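Local coordinates for protein nucleoporin NUP170 (Chaetomium thermophilum, PDB 5HAX) that probably serves as a scaffold subunit of the nuclear pore complex, joining a beta-propeller to an alpha-helical domain, at residues 57-62 with 100-105; 324-329 with 338-343; 465-470 with 489-494. One frame throughout, in Å; residues are numbered along the deposited sequence.

Contact 1 of 3, residues 57-62 with 100-105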
ATOM      1  N   ASN A  57      20.696 -12.704  -2.521  1.00 55.93           N
ATOM      2  CA  ASN A  57      21.829 -12.391  -3.378  1.00 55.91           C
ATOM      3  C   ASN A  57      21.476 -12.586  -4.848  1.00 57.12           C
ATOM      4  O   ASN A  57      20.623 -13.403  -5.206  1.00 54.98           O
ATOM      5  CB  ASN A  57      23.031 -13.266  -3.020  1.00 58.42           C
ATOM      6  CG  ASN A  57      23.697 -12.839  -1.728  1.00 64.83           C
ATOM      7  OD1 ASN A  57      24.457 -11.871  -1.700  1.00 82.43           O
ATOM      8  ND2 ASN A  57      23.422 -13.564  -0.650  1.00 78.36           N
ATOM      9  N   ILE A  58      22.140 -11.816  -5.702  1.00 51.91           N
ATOM     10  CA  ILE A  58      22.020 -12.025  -7.149  1.00 58.57           C
ATOM     11  C   ILE A  58      22.650 -13.371  -7.503  1.00 55.07           C
ATOM     12  O   ILE A  58      23.744 -13.685  -7.001  1.00 57.49           O
ATOM     13  CB  ILE A  58      22.700 -10.882  -7.911  1.00 57.94           C
ATOM     14  CG1 ILE A  58      21.916  -9.578  -7.718  1.00 58.49           C
ATOM     15  CG2 ILE A  58      22.804 -11.207  -9.401  1.00 53.96           C
ATOM     16  CD1 ILE A  58      22.636  -8.341  -8.225  1.00 59.16           C
ATOM     17  N   PRO A  59      22.012 -14.197  -8.335  1.00 56.21           N
ATOM     18  CA  PRO A  59      22.618 -15.484  -8.699  1.00 60.77           C
ATOM     19  C   PRO A  59      23.987 -15.308  -9.342  1.00 73.99           C
ATOM     20  O   PRO A  59      24.242 -14.341 -10.064  1.00 69.60           O
ATOM     21  CB  PRO A  59      21.610 -16.083  -9.687  1.00 66.68           C
ATOM     22  CG  PRO A  59      20.310 -15.447  -9.325  1.00 66.94           C
ATOM     23  CD  PRO A  59      20.649 -14.058  -8.877  1.00 54.89           C
ATOM     24  N   ASP A  60      24.876 -16.267  -9.063  1.00 79.03           N
ATOM     25  CA  ASP A  60      26.238 -16.199  -9.586  1.00 78.99           C
ATOM     26  C   ASP A  60      26.260 -16.187 -11.108  1.00 78.30           C
ATOM     27  O   ASP A  60      27.117 -15.529 -11.708  1.00 79.57           O
ATOM     28  CB  ASP A  60      27.064 -17.374  -9.059  1.00 76.15           C
ATOM     29  CG  ASP A  60      27.361 -17.264  -7.575  1.00 85.40           C
ATOM     30  OD1 ASP A  60      27.595 -16.135  -7.091  1.00 90.43           O
ATOM     31  OD2 ASP A  60      27.365 -18.308  -6.890  1.00 98.52           O
ATOM     32  N   LYS A  61      25.334 -16.903 -11.749  1.00 76.02           N
ATOM     33  CA  LYS A  61      25.294 -16.920 -13.208  1.00 87.38           C
ATOM     34  C   LYS A  61      25.022 -15.533 -13.777  1.00 87.23           C
ATOM     35  O   LYS A  61      25.507 -15.205 -14.866  1.00 90.69           O
ATOM     36  CB  LYS A  61      24.235 -17.915 -13.687  1.00 88.57           C
ATOM     37  CG  LYS A  61      24.698 -19.367 -13.651  1.00103.95           C
ATOM     38  CD  LYS A  61      23.539 -20.329 -13.413  1.00110.39           C
ATOM     39  CE  LYS A  61      22.605 -20.411 -14.609  1.00118.73           C
ATOM     40  NZ  LYS A  61      21.301 -21.033 -14.244  1.00 94.65           N
ATOM     41  N   VAL A  62      24.256 -14.707 -13.060  1.00 82.20           N
ATOM     42  CA  VAL A  62      24.026 -13.337 -13.507  1.00 76.83           C
ATOM     43  C   VAL A  62      25.305 -12.517 -13.378  1.00 79.68           C
ATOM     44  O   VAL A  62      25.587 -11.646 -14.208  1.00 82.97           O
ATOM     45  CB  VAL A  62      22.862 -12.708 -12.718  1.00 72.98           C
ATOM     46  CG1 VAL A  62      22.641 -11.261 -13.146  1.00 62.77           C
ATOM     47  CG2 VAL A  62      21.591 -13.520 -12.912  1.00 66.38           C
ATOM     48  N   PRO A 100      15.515 -19.833  -3.366  1.00 75.03           N
ATOM     49  CA  PRO A 100      16.895 -19.879  -2.851  1.00 74.22           C
ATOM     50  C   PRO A 100      17.935 -20.212  -3.908  1.00 74.92           C
ATOM     51  O   PRO A 100      19.077 -19.748  -3.796  1.00 79.88           O
ATOM     52  CB  PRO A 100      16.823 -20.961  -1.767  1.00 74.60           C
ATOM     53  CG  PRO A 100      15.703 -21.843  -2.194  1.00 74.10           C
ATOM     54  CD  PRO A 100      14.696 -20.941  -2.846  1.00 75.42           C
ATOM     55  N   ASN A 101      17.586 -21.008  -4.918  1.00 74.14           N
ATOM     56  CA  ASN A 101      18.481 -21.339  -6.029  1.00 77.90           C
ATOM     57  C   ASN A 101      17.699 -21.204  -7.331  1.00 77.14           C
ATOM     58  O   ASN A 101      17.318 -22.208  -7.949  1.00 82.71           O
ATOM     59  CB  ASN A 101      19.059 -22.746  -5.871  1.00 82.69           C
ATOM     60  CG  ASN A 101      20.077 -23.078  -6.942  1.00 95.55           C
ATOM     61  OD1 ASN A 101      20.829 -22.212  -7.389  1.00101.24           O
ATOM     62  ND2 ASN A 101      20.102 -24.336  -7.364  1.00 91.95           N
ATOM     63  N   PRO A 102      17.451 -19.976  -7.782  1.00 72.27           N
ATOM     64  CA  PRO A 102      16.589 -19.782  -8.954  1.00 70.26           C
ATOM     65  C   PRO A 102      17.242 -20.251 -10.244  1.00 66.83           C
ATOM     66  O   PRO A 102      18.467 -20.259 -10.385  1.00 70.92           O
ATOM     67  CB  PRO A 102      16.357 -18.265  -8.984  1.00 64.90           C
ATOM     68  CG  PRO A 102      16.828 -17.752  -7.658  1.00 68.30           C
ATOM     69  CD  PRO A 102      17.876 -18.698  -7.193  1.00 69.02           C
ATOM     70  N   GLU A 103      16.395 -20.642 -11.196  1.00 67.64           N
ATOM     71  CA  GLU A 103      16.816 -20.861 -12.572  1.00 74.24           C
ATOM     72  C   GLU A 103      16.578 -19.586 -13.372  1.00 68.82           C
ATOM     73  O   GLU A 103      15.587 -18.881 -13.156  1.00 65.07           O
ATOM     74  CB  GLU A 103      16.058 -22.032 -13.205  1.00 84.43           C
ATOM     75  CG  GLU A 103      14.583 -21.764 -13.494  1.00 89.35           C
ATOM     76  CD  GLU A 103      13.925 -22.895 -14.261  1.00 97.65           C
ATOM     77  OE1 GLU A 103      14.458 -24.025 -14.235  1.00 99.75           O
ATOM     78  OE2 GLU A 103      12.880 -22.648 -14.902  1.00 90.38           O
ATOM     79  N   LEU A 104      17.489 -19.293 -14.295  1.00 67.89           N
ATOM     80  CA  LEU A 104      17.434 -18.061 -15.072  1.00 52.79           C
ATOM     81  C   LEU A 104      16.564 -18.266 -16.306  1.00 58.37           C
ATOM     82  O   LEU A 104      16.828 -19.157 -17.120  1.00 74.77           O
ATOM     83  CB  LEU A 104      18.839 -17.617 -15.478  1.00 61.65           C
ATOM     84  CG  LEU A 104      19.809 -17.289 -14.341  1.00 75.12           C
ATOM     85  CD1 LEU A 104      21.158 -16.884 -14.911  1.00 81.39           C
ATOM     86  CD2 LEU A 104      19.261 -16.191 -13.440  1.00 72.08           C
ATOM     87  N   ILE A 105      15.526 -17.440 -16.438  1.00 53.29           N
ATOM     88  CA  ILE A 105      14.690 -17.408 -17.637  1.00 46.63           C
ATOM     89  C   ILE A 105      15.401 -16.507 -18.644  1.00 67.01           C
ATOM     90  O   ILE A 105      15.375 -15.281 -18.522  1.00 63.32           O
ATOM     91  CB  ILE A 105      13.275 -16.909 -17.334  1.00 53.54           C
ATOM     92  CG1 ILE A 105      12.612 -17.806 -16.283  1.00 60.01           C
ATOM     93  CG2 ILE A 105      12.439 -16.866 -18.608  1.00 56.17           C
ATOM     94  CD1 ILE A 105      11.283 -17.284 -15.781  1.00 64.14           C
TER

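Contact 2 of 3, residues 324-329 with 338-343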
ATOM      1  N   THR A 324      -5.600  21.697 -10.129  1.00 52.95           N
ATOM      2  CA  THR A 324      -7.005  22.077 -10.142  1.00 63.72           C
ATOM      3  C   THR A 324      -7.451  22.344 -11.568  1.00 66.22           C
ATOM      4  O   THR A 324      -6.681  22.854 -12.387  1.00 58.86           O
ATOM      5  CB  THR A 324      -7.257  23.319  -9.280  1.00 67.76           C
ATOM      6  OG1 THR A 324      -6.396  24.385  -9.704  1.00 67.25           O
ATOM      7  CG2 THR A 324      -6.997  23.014  -7.812  1.00 70.08           C
ATOM      8  N   SER A 325      -8.698  21.986 -11.856  1.00 76.26           N
ATOM      9  CA  SER A 325      -9.314  22.275 -13.138  1.00 83.00           C
ATOM     10  C   SER A 325      -9.926  23.668 -13.118  1.00 90.62           C
ATOM     11  O   SER A 325     -10.297  24.191 -12.062  1.00 81.62           O
ATOM     12  CB  SER A 325     -10.389  21.239 -13.469  1.00 79.33           C
ATOM     13  OG  SER A 325     -10.979  21.502 -14.729  1.00 90.86           O
ATOM     14  N   SER A 326     -10.023  24.271 -14.303  1.00 99.53           N
ATOM     15  CA  SER A 326     -10.631  25.591 -14.406  1.00108.38           C
ATOM     16  C   SER A 326     -12.123  25.542 -14.104  1.00108.39           C
ATOM     17  O   SER A 326     -12.686  26.526 -13.612  1.00101.62           O
ATOM     18  CB  SER A 326     -10.394  26.168 -15.801  1.00104.83           C
ATOM     19  OG  SER A 326      -9.045  25.995 -16.201  1.00 84.90           O
ATOM     20  N   ALA A 327     -12.769  24.407 -14.375  1.00110.14           N
ATOM     21  CA  ALA A 327     -14.211  24.268 -14.214  1.00115.35           C
ATOM     22  C   ALA A 327     -14.559  23.031 -13.399  1.00116.07           C
ATOM     23  O   ALA A 327     -13.671  22.346 -12.883  1.00111.78           O
ATOM     24  CB  ALA A 327     -14.886  24.202 -15.584  1.00116.06           C
ATOM     25  N   SER A 328     -15.858  22.740 -13.283  1.00122.99           N
ATOM     26  CA  SER A 328     -16.350  21.598 -12.525  1.00123.76           C
ATOM     27  C   SER A 328     -17.051  20.560 -13.392  1.00128.64           C
ATOM     28  O   SER A 328     -17.432  19.504 -12.873  1.00128.00           O
ATOM     29  CB  SER A 328     -17.308  22.070 -11.425  1.00118.59           C
ATOM     30  OG  SER A 328     -18.398  22.790 -11.974  1.00125.61           O
ATOM     31  N   TYR A 329     -17.233  20.821 -14.686  1.00125.25           N
ATOM     32  CA  TYR A 329     -17.897  19.877 -15.572  1.00120.83           C
ATOM     33  C   TYR A 329     -17.354  20.048 -16.983  1.00118.47           C
ATOM     34  O   TYR A 329     -16.677  21.029 -17.299  1.00108.68           O
ATOM     35  CB  TYR A 329     -19.418  20.066 -15.551  1.00115.73           C
ATOM     36  CG  TYR A 329     -19.856  21.502 -15.728  1.00112.98           C
ATOM     37  CD1 TYR A 329     -20.051  22.040 -16.994  1.00109.88           C
ATOM     38  CD2 TYR A 329     -20.076  22.319 -14.628  1.00110.10           C
ATOM     39  CE1 TYR A 329     -20.452  23.353 -17.156  1.00112.46           C
ATOM     40  CE2 TYR A 329     -20.477  23.631 -14.781  1.00107.61           C
ATOM     41  CZ  TYR A 329     -20.663  24.144 -16.047  1.00115.19           C
ATOM     42  OH  TYR A 329     -21.062  25.452 -16.203  1.00107.46           O
ATOM     43  N   ALA A 338      -9.932  17.184 -16.855  1.00 76.13           N
ATOM     44  CA  ALA A 338      -8.495  17.430 -16.882  1.00 62.97           C
ATOM     45  C   ALA A 338      -8.157  18.662 -16.048  1.00 65.18           C
ATOM     46  O   ALA A 338      -8.841  19.683 -16.163  1.00 64.19           O
ATOM     47  CB  ALA A 338      -8.013  17.632 -18.315  1.00 65.38           C
ATOM     48  N   PRO A 339      -7.122  18.611 -15.212  1.00 63.45           N
ATOM     49  CA  PRO A 339      -6.647  19.831 -14.560  1.00 65.87           C
ATOM     50  C   PRO A 339      -5.938  20.727 -15.563  1.00 56.31           C
ATOM     51  O   PRO A 339      -5.529  20.296 -16.642  1.00 55.68           O
ATOM     52  CB  PRO A 339      -5.682  19.312 -13.490  1.00 64.54           C
ATOM     53  CG  PRO A 339      -5.161  18.040 -14.063  1.00 60.18           C
ATOM     54  CD  PRO A 339      -6.291  17.445 -14.862  1.00 61.53           C
ATOM     55  N   GLN A 340      -5.799  21.999 -15.190  1.00 53.94           N
ATOM     56  CA  GLN A 340      -5.141  22.981 -16.039  1.00 58.24           C
ATOM     57  C   GLN A 340      -4.123  23.827 -15.290  1.00 53.86           C
ATOM     58  O   GLN A 340      -3.465  24.669 -15.912  1.00 49.94           O
ATOM     59  CB  GLN A 340      -6.183  23.900 -16.698  1.00 69.76           C
ATOM     60  CG  GLN A 340      -7.142  23.172 -17.629  1.00 76.61           C
ATOM     61  CD  GLN A 340      -6.434  22.513 -18.801  1.00 84.50           C
ATOM     62  OE1 GLN A 340      -5.356  22.942 -19.213  1.00 77.96           O
ATOM     63  NE2 GLN A 340      -7.037  21.456 -19.339  1.00 75.38           N
ATOM     64  N   SER A 341      -3.961  23.619 -13.986  1.00 48.96           N
ATOM     65  CA  SER A 341      -3.022  24.382 -13.180  1.00 48.08           C
ATOM     66  C   SER A 341      -2.398  23.456 -12.149  1.00 48.78           C
ATOM     67  O   SER A 341      -3.023  22.491 -11.703  1.00 49.65           O
ATOM     68  CB  SER A 341      -3.717  25.563 -12.486  1.00 47.83           C
ATOM     69  OG  SER A 341      -2.813  26.287 -11.673  1.00 73.43           O
ATOM     70  N   MET A 342      -1.150  23.751 -11.786  1.00 44.21           N
ATOM     71  CA  MET A 342      -0.420  23.002 -10.772  1.00 45.75           C
ATOM     72  C   MET A 342       0.383  23.982  -9.933  1.00 48.66           C
ATOM     73  O   MET A 342       1.034  24.882 -10.472  1.00 43.37           O
ATOM     74  CB  MET A 342       0.514  21.955 -11.401  1.00 44.32           C
ATOM     75  CG  MET A 342       1.447  21.273 -10.405  1.00 38.79           C
ATOM     76  SD  MET A 342       2.447  19.966 -11.151  1.00 48.53           S
ATOM     77  CE  MET A 342       1.212  18.697 -11.410  1.00 41.05           C
ATOM     78  N   GLN A 343       0.340  23.801  -8.614  1.00 44.08           N
ATOM     79  CA  GLN A 343       0.948  24.751  -7.692  1.00 42.54           C
ATOM     80  C   GLN A 343       1.611  24.020  -6.536  1.00 42.89           C
ATOM     81  O   GLN A 343       1.032  23.091  -5.961  1.00 43.39           O
ATOM     82  CB  GLN A 343      -0.102  25.731  -7.151  1.00 45.93           C
ATOM     83  CG  GLN A 343       0.452  26.774  -6.198  1.00 65.27           C
ATOM     84  CD  GLN A 343      -0.616  27.728  -5.701  1.00 73.46           C
ATOM     85  OE1 GLN A 343      -1.726  27.766  -6.232  1.00 80.43           O
ATOM     86  NE2 GLN A 343      -0.287  28.501  -4.673  1.00 75.88           N
TER

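Contact 3 of 3, residues 465-470 with 489-494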
ATOM      1  N   VAL A 465      -6.478  -1.386   9.771  1.00 39.71           N
ATOM      2  CA  VAL A 465      -6.245  -2.524   8.886  1.00 37.88           C
ATOM      3  C   VAL A 465      -5.121  -3.423   9.389  1.00 38.46           C
ATOM      4  O   VAL A 465      -4.624  -4.268   8.634  1.00 43.59           O
ATOM      5  CB  VAL A 465      -5.960  -2.054   7.449  1.00 49.52           C
ATOM      6  CG1 VAL A 465      -7.187  -1.376   6.862  1.00 45.19           C
ATOM      7  CG2 VAL A 465      -4.759  -1.118   7.410  1.00 42.91           C
ATOM      8  N   GLN A 466      -4.712  -3.272  10.652  1.00 40.18           N
ATOM      9  CA  GLN A 466      -3.614  -4.071  11.188  1.00 42.35           C
ATOM     10  C   GLN A 466      -3.849  -5.567  11.026  1.00 48.91           C
ATOM     11  O   GLN A 466      -2.888  -6.334  10.894  1.00 43.52           O
ATOM     12  CB  GLN A 466      -3.403  -3.751  12.671  1.00 44.55           C
ATOM     13  CG  GLN A 466      -2.785  -2.392  12.948  1.00 44.28           C
ATOM     14  CD  GLN A 466      -2.606  -2.137  14.434  1.00 41.33           C
ATOM     15  OE1 GLN A 466      -1.561  -2.445  15.006  1.00 47.42           O
ATOM     16  NE2 GLN A 466      -3.633  -1.578  15.067  1.00 47.41           N
ATOM     17  N   PHE A 467      -5.111  -6.002  11.032  1.00 42.93           N
ATOM     18  CA  PHE A 467      -5.452  -7.422  11.035  1.00 49.38           C
ATOM     19  C   PHE A 467      -6.217  -7.852   9.788  1.00 52.24           C
ATOM     20  O   PHE A 467      -6.669  -9.002   9.721  1.00 58.42           O
ATOM     21  CB  PHE A 467      -6.264  -7.752  12.290  1.00 49.15           C
ATOM     22  CG  PHE A 467      -5.805  -7.007  13.511  1.00 45.72           C
ATOM     23  CD1 PHE A 467      -4.602  -7.322  14.117  1.00 44.93           C
ATOM     24  CD2 PHE A 467      -6.569  -5.983  14.042  1.00 46.13           C
ATOM     25  CE1 PHE A 467      -4.172  -6.634  15.234  1.00 44.51           C
ATOM     26  CE2 PHE A 467      -6.145  -5.291  15.160  1.00 45.45           C
ATOM     27  CZ  PHE A 467      -4.944  -5.616  15.756  1.00 44.61           C
ATOM     28  N   ASP A 468      -6.369  -6.968   8.799  1.00 48.76           N
ATOM     29  CA  ASP A 468      -7.064  -7.288   7.556  1.00 52.62           C
ATOM     30  C   ASP A 468      -6.134  -7.495   6.372  1.00 60.97           C
ATOM     31  O   ASP A 468      -6.501  -8.208   5.437  1.00 62.63           O
ATOM     32  CB  ASP A 468      -8.060  -6.176   7.201  1.00 58.23           C
ATOM     33  CG  ASP A 468      -9.446  -6.434   7.755  1.00 70.89           C
ATOM     34  OD1 ASP A 468      -9.935  -7.580   7.649  1.00 67.11           O
ATOM     35  OD2 ASP A 468     -10.048  -5.486   8.295  1.00 77.08           O
ATOM     36  N   GLN A 469      -4.952  -6.883   6.386  1.00 57.78           N
ATOM     37  CA  GLN A 469      -3.983  -7.021   5.310  1.00 56.08           C
ATOM     38  C   GLN A 469      -2.589  -7.043   5.918  1.00 57.33           C
ATOM     39  O   GLN A 469      -2.324  -6.344   6.900  1.00 57.76           O
ATOM     40  CB  GLN A 469      -4.111  -5.876   4.293  1.00 61.24           C
ATOM     41  CG  GLN A 469      -3.962  -4.486   4.895  1.00 60.34           C
ATOM     42  CD  GLN A 469      -4.376  -3.383   3.933  1.00 68.96           C
ATOM     43  OE1 GLN A 469      -3.544  -2.604   3.468  1.00 70.09           O
ATOM     44  NE2 GLN A 469      -5.668  -3.311   3.635  1.00 66.65           N
ATOM     45  N   VAL A 470      -1.709  -7.856   5.342  1.00 48.16           N
ATOM     46  CA  VAL A 470      -0.361  -8.026   5.881  1.00 57.90           C
ATOM     47  C   VAL A 470       0.360  -6.684   5.861  1.00 43.63           C
ATOM     48  O   VAL A 470      -0.006  -5.797   5.075  1.00 43.56           O
ATOM     49  CB  VAL A 470       0.433  -9.085   5.097  1.00 59.65           C
ATOM     50  CG1 VAL A 470      -0.196 -10.458   5.269  1.00 62.56           C
ATOM     51  CG2 VAL A 470       0.532  -8.709   3.623  1.00 47.30           C
ATOM     52  N   ARG A 489       3.729  -2.537  12.400  1.00 41.71           N
ATOM     53  CA  ARG A 489       2.484  -2.029  12.951  1.00 40.26           C
ATOM     54  C   ARG A 489       2.648  -1.716  14.435  1.00 41.00           C
ATOM     55  O   ARG A 489       3.649  -2.062  15.066  1.00 41.80           O
ATOM     56  CB  ARG A 489       1.360  -3.048  12.761  1.00 40.33           C
ATOM     57  CG  ARG A 489       1.171  -3.541  11.331  1.00 43.92           C
ATOM     58  CD  ARG A 489       0.383  -4.848  11.306  1.00 45.26           C
ATOM     59  NE  ARG A 489       1.122  -5.936  11.946  1.00 42.36           N
ATOM     60  CZ  ARG A 489       0.605  -7.122  12.247  1.00 52.44           C
ATOM     61  NH1 ARG A 489       1.360  -8.043  12.827  1.00 45.98           N
ATOM     62  NH2 ARG A 489      -0.665  -7.393  11.976  1.00 44.45           N
ATOM     63  N   LEU A 490       1.632  -1.058  14.996  1.00 42.95           N
ATOM     64  CA  LEU A 490       1.615  -0.798  16.431  1.00 41.44           C
ATOM     65  C   LEU A 490       1.749  -2.092  17.227  1.00 39.24           C
ATOM     66  O   LEU A 490       2.534  -2.168  18.179  1.00 42.04           O
ATOM     67  CB  LEU A 490       0.329  -0.061  16.806  1.00 44.18           C
ATOM     68  CG  LEU A 490       0.029   0.066  18.302  1.00 45.42           C
ATOM     69  CD1 LEU A 490       1.163   0.776  19.028  1.00 44.29           C
ATOM     70  CD2 LEU A 490      -1.292   0.791  18.520  1.00 45.61           C
ATOM     71  N   VAL A 491       0.988  -3.126  16.853  1.00 40.38           N
ATOM     72  CA  VAL A 491       1.038  -4.388  17.591  1.00 44.64           C
ATOM     73  C   VAL A 491       2.421  -5.017  17.500  1.00 46.23           C
ATOM     74  O   VAL A 491       2.874  -5.674  18.445  1.00 47.48           O
ATOM     75  CB  VAL A 491      -0.050  -5.361  17.089  1.00 46.00           C
ATOM     76  CG1 VAL A 491      -1.434  -4.847  17.456  1.00 46.96           C
ATOM     77  CG2 VAL A 491       0.074  -5.594  15.585  1.00 47.98           C
ATOM     78  N   ASP A 492       3.111  -4.838  16.370  1.00 45.02           N
ATOM     79  CA  ASP A 492       4.483  -5.325  16.260  1.00 44.85           C
ATOM     80  C   ASP A 492       5.407  -4.574  17.209  1.00 44.26           C
ATOM     81  O   ASP A 492       6.245  -5.184  17.883  1.00 48.28           O
ATOM     82  CB  ASP A 492       4.978  -5.191  14.820  1.00 45.93           C
ATOM     83  CG  ASP A 492       4.102  -5.926  13.827  1.00 45.10           C
ATOM     84  OD1 ASP A 492       3.788  -7.112  14.066  1.00 51.26           O
ATOM     85  OD2 ASP A 492       3.725  -5.310  12.808  1.00 45.51           O
ATOM     86  N   ILE A 493       5.272  -3.247  17.268  1.00 47.98           N
ATOM     87  CA  ILE A 493       6.088  -2.445  18.176  1.00 46.90           C
ATOM     88  C   ILE A 493       5.740  -2.771  19.623  1.00 46.49           C
ATOM     89  O   ILE A 493       6.623  -2.955  20.469  1.00 44.49           O
ATOM     90  CB  ILE A 493       5.893  -0.947  17.881  1.00 48.36           C
ATOM     91  CG1 ILE A 493       6.381  -0.612  16.467  1.00 49.15           C
ATOM     92  CG2 ILE A 493       6.616  -0.090  18.922  1.00 52.05           C
ATOM     93  CD1 ILE A 493       5.953   0.759  15.985  1.00 53.66           C
ATOM     94  N   PHE A 494       4.444  -2.833  19.930  1.00 42.58           N
ATOM     95  CA  PHE A 494       4.015  -3.101  21.297  1.00 49.55           C
ATOM     96  C   PHE A 494       4.515  -4.460  21.773  1.00 46.52           C
ATOM     97  O   PHE A 494       5.023  -4.585  22.894  1.00 46.78           O
ATOM     98  CB  PHE A 494       2.493  -3.022  21.386  1.00 44.95           C
ATOM     99  CG  PHE A 494       1.971  -2.991  22.791  1.00 51.06           C
ATOM    100  CD1 PHE A 494       1.419  -4.124  23.366  1.00 46.61           C
ATOM    101  CD2 PHE A 494       2.035  -1.829  23.540  1.00 53.42           C
ATOM    102  CE1 PHE A 494       0.939  -4.095  24.660  1.00 51.13           C
ATOM    103  CE2 PHE A 494       1.556  -1.794  24.833  1.00 57.67           C
ATOM    104  CZ  PHE A 494       1.008  -2.929  25.394  1.00 53.67           C
TER

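Contact 1 of 3, residues 57-62 with 100-105
Leu-104 is the side chain around which this apolar meeting forms, its two methyl groups shared out between neighbouring residues of 57-62. CD1 presses on Lys-61 CB at 3.5 Å, tighter than an ordinary carbon-carbon contact, while CD2 meets Val-62 CG2 at 3.6 Å. The lysine and leucine slide past each other in opposite directions, and a bend at chi3 (70°) of Lys-61 keeps its CE near the leucine, 3.8 Å from CD1. Val-62 instead crosses Leu-104 obliquely, presenting the methyl that stands anti to its carbonyl carbon. Pro-59 adds a looser contact, its CG lying 4.3 Å from Leu-104 CD2 and 4.5 Å from Pro-102 CG. No hydrogen bond crosses the interface; these contacts are van der Waals packing of carbon atoms. Pro-59 takes the N-cap position of helix 60-67, which sets Lys-61 and Val-62 on its first turn. Behind them, Trp-95 of strand 91-96 touches Pro-59, Val-62, Pro-102 and Leu-104 alike, tying both segments to one indole. Here the start of the helix that follows strand 50-57 packs on the connection between the last two strands of the next four-stranded sheet, as expected where neighbouring blades of a beta-propeller meet.

Contact 2 of 3, residues 324-329 with 338-343
The flat groups that matter here are the carbonyls of Thr-324, Ala-338 and Ser-341, which Gln-340 N, Ser-325 OG and Thr-324 N respectively approach from above the plane. Gln-340 N stands 36° out of the Thr-324 carbonyl plane and 3.1 Å from Thr-324 O, in an almost straight bond (174° at the hydrogen). The same oxygen receives a second, weak bond from Ser-341 N. Two successive residues thus face Thr-324, a classic beta bulge. Within the bulge Thr-324 and Ser-341 still form an antiparallel hydrogen-bonded pair, Thr-324 N donating to Ser-341 O at 3.1 Å, with both side chains on one side of the sheet and Thr-324 OG1 4.0 Å from Ser-341 CB. The hydroxyl of Ser-325, its OG anti to the backbone N (chi1 -179°), donates to Ala-338 O at 3.2 Å. That OG also accepts a weak bond from Ala-327 N, closing an ST turn. Nearby, Ser-326 OG rests 3.6 Å from Gln-340 CB. Pro-339 and Met-342 lean on Ile-266 of the adjacent sheet. Nearly all the cohesion is therefore polar and mainly backbone-borne: where strands 318-324 and 341-348 part at the surface, a doubly used carbonyl and one serine hydroxyl hold the two segments together.

Contact 3 of 3, residues 465-470 with 489-494
Two N-H groups of one residue grip Asp-492 OD2: Arg-489 N meets its anti lone pair at 2.8 Å, and Arg-489 NE reaches it at 2.8 Å from above the carboxylate plane. With Arg-489 NH1 bonded to the syn lone pair of OD1, the guanidinium holds the carboxylate side-on in a salt bridge, which fixes its rotation. A bend at chi3 (-65°) folds the arginine back over its own helix, so that Val-491 CG2 lies over one guanidinium face. The remaining nitrogen, NH2, donates across the contact to Gln-466 O at 2.7 Å; that oxygen lies in the guanidinium plane, while NH2 stands above the carbonyl plane. A second bond runs the other way: the Gln-466 side chain, extended beyond CG, reaches tip to tip toward Val-491, whose N donates to OE1 at 3.2 Å, nearly along the C=O axis. Leu-463 O takes the NE2 of that amide and so helps to orient it. Next door, the Phe-467 ring has Gln-466 CB over one face and Val-491 CG1 at its edge, 4.0 Å from CE1, with Tyr-594 meeting it edge-to-face. The N-cap amide of Arg-489 bonded to Asp-492 is one half of a capping box, and it opens helix 490-501 where the propeller passes into the helical domain.

Overall arrangement
The three contacts follow one another along the chain without touching. Contacts 1 and 2 both belong to the propeller, with centres about 49 Å apart: contact 1 joins the blade that combines strand 50-57 with strands 440-445, 473-478 and 481-487 to the first blade after it, whereas contact 2 lies in the blade built from strands 293-298, 307-313, 318-324 and 341-348, with strand 33-35 at its edge. Contact 3 sits deeper, about 13 Å from the chain centre against 29 and 27 Å for the others, where the propeller gives way to helices. It is about 33 Å from contact 1 and 38 Å from contact 2 between centres. Apolar packing, bulged strand pairing and a polar helix start thus serve separate parts of one scaffold.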